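Local coordinates for Pgp2 (Campylobacter jejuni subsp. jejuni, PDB 6XJ7), which helps set the helical shape of the cell, probably as an LD-carboxypeptidase trimming peptidoglycan, and binds peptidoglycan through a pocket on its accessory NTF2 domain, at residues Y85-K90 against F103-P108. The protein carries 1 engineered substitution. Numbering follows the deposited sequence.
Sequences YELGRK and FATTYP
Tyr85 leaves its strand with CB 3.5 Å from Thr106 OG1, and the same oxygen sits at the ring edge, in plane, near Tyr85 CD1. Tyr85 CE1 then runs past Tyr107 CB at 3.9 Å, and Tyr85 OH ends at the edge of the Tyr107 ring, 3.6 Å from Tyr107 CD1. The two tyrosines lie side by side and point the same way; Asp112 takes the Tyr85 hydroxyl and the carbonyl of Thr118 that of Tyr107. With chi1 at 53°, Thr106 OG1 is turned between its own N and carbonyl carbon and accepts Glu86 N at 2.9 Å, a side-chain oxygen rather than a backbone carbonyl. The return bond from Thr106 N to Glu86 O is weak, bent to 122°. Past the single antiparallel bridge of Leu87 with Thr105, Gly88 N gives Ala104 O a nearly straight bond (2.8 Å, 177°). Leu87 CD1 packs on Phe103 CB, 3.7 Å away, and Lys90 CB meets the ring at Phe103 CE1. One water donates to Arg89 O and accepts from Ala104 N. Strand 83-86 pairs onward with 161-167, and 103-104 with 123-125, which carries the predicted catalytic His125; mixed side-chain, backbone and water bonds thus stitch two sheets of the YkuD catalytic domain together.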
ATOM      1  N   TYR A  85       1.103  -3.189  -3.061  1.00 17.63           N
ATOM      2  CA  TYR A  85       1.299  -4.517  -2.524  1.00 19.68           C
ATOM      3  C   TYR A  85       2.729  -4.580  -2.023  1.00 17.49           C
ATOM      4  O   TYR A  85       3.467  -3.600  -2.097  1.00 15.56           O
ATOM      5  CB  TYR A  85       1.014  -5.588  -3.594  1.00 18.22           C
ATOM      6  CG  TYR A  85      -0.427  -5.575  -3.972  1.00 15.74           C
ATOM      7  CD1 TYR A  85      -1.358  -6.252  -3.207  1.00 15.67           C
ATOM      8  CD2 TYR A  85      -0.886  -4.797  -5.037  1.00 16.20           C
ATOM      9  CE1 TYR A  85      -2.704  -6.196  -3.493  1.00 16.97           C
ATOM     10  CE2 TYR A  85      -2.234  -4.757  -5.357  1.00 19.25           C
ATOM     11  CZ  TYR A  85      -3.146  -5.438  -4.578  1.00 18.09           C
ATOM     12  OH  TYR A  85      -4.494  -5.367  -4.866  1.00 18.58           O
ATOM     13  N   GLU A  86       3.116  -5.735  -1.508  1.00 17.69           N
ATOM     14  CA  GLU A  86       4.497  -5.978  -1.155  1.00 17.16           C
ATOM     15  C   GLU A  86       4.962  -7.217  -1.893  1.00 16.33           C
ATOM     16  O   GLU A  86       4.148  -8.021  -2.353  1.00 18.37           O
ATOM     17  CB  GLU A  86       4.675  -6.131   0.373  1.00 23.36           C
ATOM     18  CG  GLU A  86       3.918  -5.026   1.091  1.00 23.90           C
ATOM     19  CD  GLU A  86       4.435  -4.699   2.457  1.00 27.57           C
ATOM     20  OE1 GLU A  86       5.126  -5.537   3.048  1.00 23.91           O
ATOM     21  OE2 GLU A  86       4.126  -3.590   2.942  1.00 28.30           O
ATOM     22  N   LEU A  87       6.288  -7.379  -1.935  1.00 17.16           N
ATOM     23  CA  LEU A  87       6.930  -8.496  -2.620  1.00 20.08           C
ATOM     24  C   LEU A  87       7.678  -9.340  -1.603  1.00 20.11           C
ATOM     25  O   LEU A  87       8.556  -8.823  -0.899  1.00 19.64           O
ATOM     26  CB  LEU A  87       7.903  -8.007  -3.682  1.00 21.62           C
ATOM     27  CG  LEU A  87       8.337  -9.073  -4.686  1.00 23.30           C
ATOM     28  CD1 LEU A  87       7.141  -9.383  -5.604  1.00 26.89           C
ATOM     29  CD2 LEU A  87       9.529  -8.618  -5.500  1.00 22.10           C
ATOM     30  N   GLY A  88       7.354 -10.636  -1.568  1.00 20.02           N
ATOM     31  CA  GLY A  88       8.046 -11.596  -0.732  1.00 21.78           C
ATOM     32  C   GLY A  88       9.360 -12.038  -1.351  1.00 22.70           C
ATOM     33  O   GLY A  88       9.773 -11.582  -2.413  1.00 18.69           O
ATOM     34  N   ARG A  89      10.046 -12.932  -0.644  1.00 18.96           N
ATOM     35  CA  ARG A  89      11.390 -13.307  -1.019  1.00 19.83           C
ATOM     36  C   ARG A  89      11.388 -14.322  -2.156  1.00 19.35           C
ATOM     37  O   ARG A  89      10.452 -15.106  -2.316  1.00 21.57           O
ATOM     38  CB  ARG A  89      12.130 -13.899   0.192  1.00 27.96           C
ATOM     39  CG  ARG A  89      12.467 -12.832   1.262  1.00 47.15           C
ATOM     40  CD  ARG A  89      13.440 -13.315   2.349  1.00 64.03           C
ATOM     41  NE  ARG A  89      12.722 -13.809   3.520  1.00 74.45           N
ATOM     42  CZ  ARG A  89      12.228 -13.038   4.486  1.00 79.20           C
ATOM     43  NH1 ARG A  89      12.370 -11.718   4.443  1.00 80.66           N
ATOM     44  NH2 ARG A  89      11.580 -13.593   5.501  1.00 79.89           N
ATOM     45  N   LYS A  90      12.468 -14.304  -2.932  1.00 21.56           N
ATOM     46  CA  LYS A  90      12.696 -15.317  -3.963  1.00 28.69           C
ATOM     47  C   LYS A  90      12.420 -16.711  -3.424  1.00 29.18           C
ATOM     48  O   LYS A  90      12.869 -17.074  -2.337  1.00 28.70           O
ATOM     49  CB  LYS A  90      14.135 -15.233  -4.470  1.00 34.68           C
ATOM     50  CG  LYS A  90      14.492 -16.290  -5.510  1.00 39.90           C
ATOM     51  CD  LYS A  90      15.810 -15.958  -6.204  1.00 40.01           C
ATOM     52  CE  LYS A  90      17.003 -16.236  -5.342  1.00 46.65           C
ATOM     53  NZ  LYS A  90      18.261 -15.762  -6.003  1.00 50.94           N
ATOM     54  N   PHE A 103       8.578 -14.695  -7.141  1.00 20.57           N
ATOM     55  CA  PHE A 103       8.431 -13.781  -6.020  1.00 20.17           C
ATOM     56  C   PHE A 103       6.947 -13.528  -5.837  1.00 23.76           C
ATOM     57  O   PHE A 103       6.270 -13.197  -6.811  1.00 21.51           O
ATOM     58  CB  PHE A 103       9.135 -12.451  -6.288  1.00 22.40           C
ATOM     59  CG  PHE A 103      10.558 -12.588  -6.722  1.00 22.92           C
ATOM     60  CD1 PHE A 103      11.584 -12.354  -5.828  1.00 23.47           C
ATOM     61  CD2 PHE A 103      10.871 -12.914  -8.020  1.00 21.66           C
ATOM     62  CE1 PHE A 103      12.887 -12.458  -6.215  1.00 25.61           C
ATOM     63  CE2 PHE A 103      12.181 -13.033  -8.418  1.00 23.72           C
ATOM     64  CZ  PHE A 103      13.193 -12.802  -7.507  1.00 24.44           C
ATOM     65  N   ALA A 104       6.438 -13.662  -4.611  1.00 19.36           N
ATOM     66  CA  ALA A 104       5.004 -13.575  -4.381  1.00 22.17           C
ATOM     67  C   ALA A 104       4.625 -12.152  -3.984  1.00 22.51           C
ATOM     68  O   ALA A 104       5.228 -11.573  -3.078  1.00 21.80           O
ATOM     69  CB  ALA A 104       4.577 -14.577  -3.306  1.00 24.74           C
ATOM     70  N   THR A 105       3.652 -11.565  -4.687  1.00 19.62           N
ATOM     71  CA  THR A 105       3.078 -10.342  -4.164  1.00 18.91           C
ATOM     72  C   THR A 105       2.057 -10.687  -3.090  1.00 19.00           C
ATOM     73  O   THR A 105       1.611 -11.822  -2.967  1.00 22.07           O
ATOM     74  CB  THR A 105       2.382  -9.499  -5.259  1.00 19.91           C
ATOM     75  OG1 THR A 105       1.092 -10.052  -5.541  1.00 18.18           O
ATOM     76  CG2 THR A 105       3.198  -9.438  -6.528  1.00 19.57           C
ATOM     77  N   THR A 106       1.610  -9.666  -2.358  1.00 17.18           N
ATOM     78  CA  THR A 106       0.699  -9.883  -1.235  1.00 15.59           C
ATOM     79  C   THR A 106      -0.770  -9.803  -1.609  1.00 17.45           C
ATOM     80  O   THR A 106      -1.610  -9.669  -0.720  1.00 17.74           O
ATOM     81  CB  THR A 106       0.986  -8.878  -0.115  1.00 17.04           C
ATOM     82  OG1 THR A 106       0.969  -7.557  -0.648  1.00 19.16           O
ATOM     83  CG2 THR A 106       2.313  -9.164   0.494  1.00 18.69           C
ATOM     84  N   TYR A 107      -1.118  -9.891  -2.885  1.00 21.53           N
ATOM     85  CA  TYR A 107      -2.534  -9.936  -3.220  1.00 19.42           C
ATOM     86  C   TYR A 107      -3.167 -11.202  -2.645  1.00 21.96           C
ATOM     87  O   TYR A 107      -2.632 -12.304  -2.842  1.00 21.79           O
ATOM     88  CB  TYR A 107      -2.755  -9.933  -4.734  1.00 16.81           C
ATOM     89  CG  TYR A 107      -4.229 -10.053  -5.067  1.00 19.62           C
ATOM     90  CD1 TYR A 107      -5.003  -8.929  -5.254  1.00 18.66           C
ATOM     91  CD2 TYR A 107      -4.852 -11.286  -5.129  1.00 19.16           C
ATOM     92  CE1 TYR A 107      -6.355  -9.018  -5.510  1.00 17.23           C
ATOM     93  CE2 TYR A 107      -6.201 -11.388  -5.390  1.00 20.39           C
ATOM     94  CZ  TYR A 107      -6.945 -10.256  -5.565  1.00 19.48           C
ATOM     95  OH  TYR A 107      -8.280 -10.357  -5.828  1.00 21.57           O
ATOM     96  N   PRO A 108      -4.363 -11.109  -2.043  1.00 20.36           N
ATOM     97  CA  PRO A 108      -5.163  -9.916  -1.813  1.00 17.42           C
ATOM     98  C   PRO A 108      -4.721  -9.168  -0.579  1.00 18.67           C
ATOM     99  O   PRO A 108      -4.459  -9.803   0.424  1.00 21.33           O
ATOM    100  CB  PRO A 108      -6.575 -10.479  -1.623  1.00 22.84           C
ATOM    101  CG  PRO A 108      -6.337 -11.792  -1.015  1.00 26.56           C
ATOM    102  CD  PRO A 108      -5.109 -12.321  -1.670  1.00 25.16           C
TER
HETATM  103  O   HOH W   1       7.668 -14.698  -2.143  1.00 20.77           O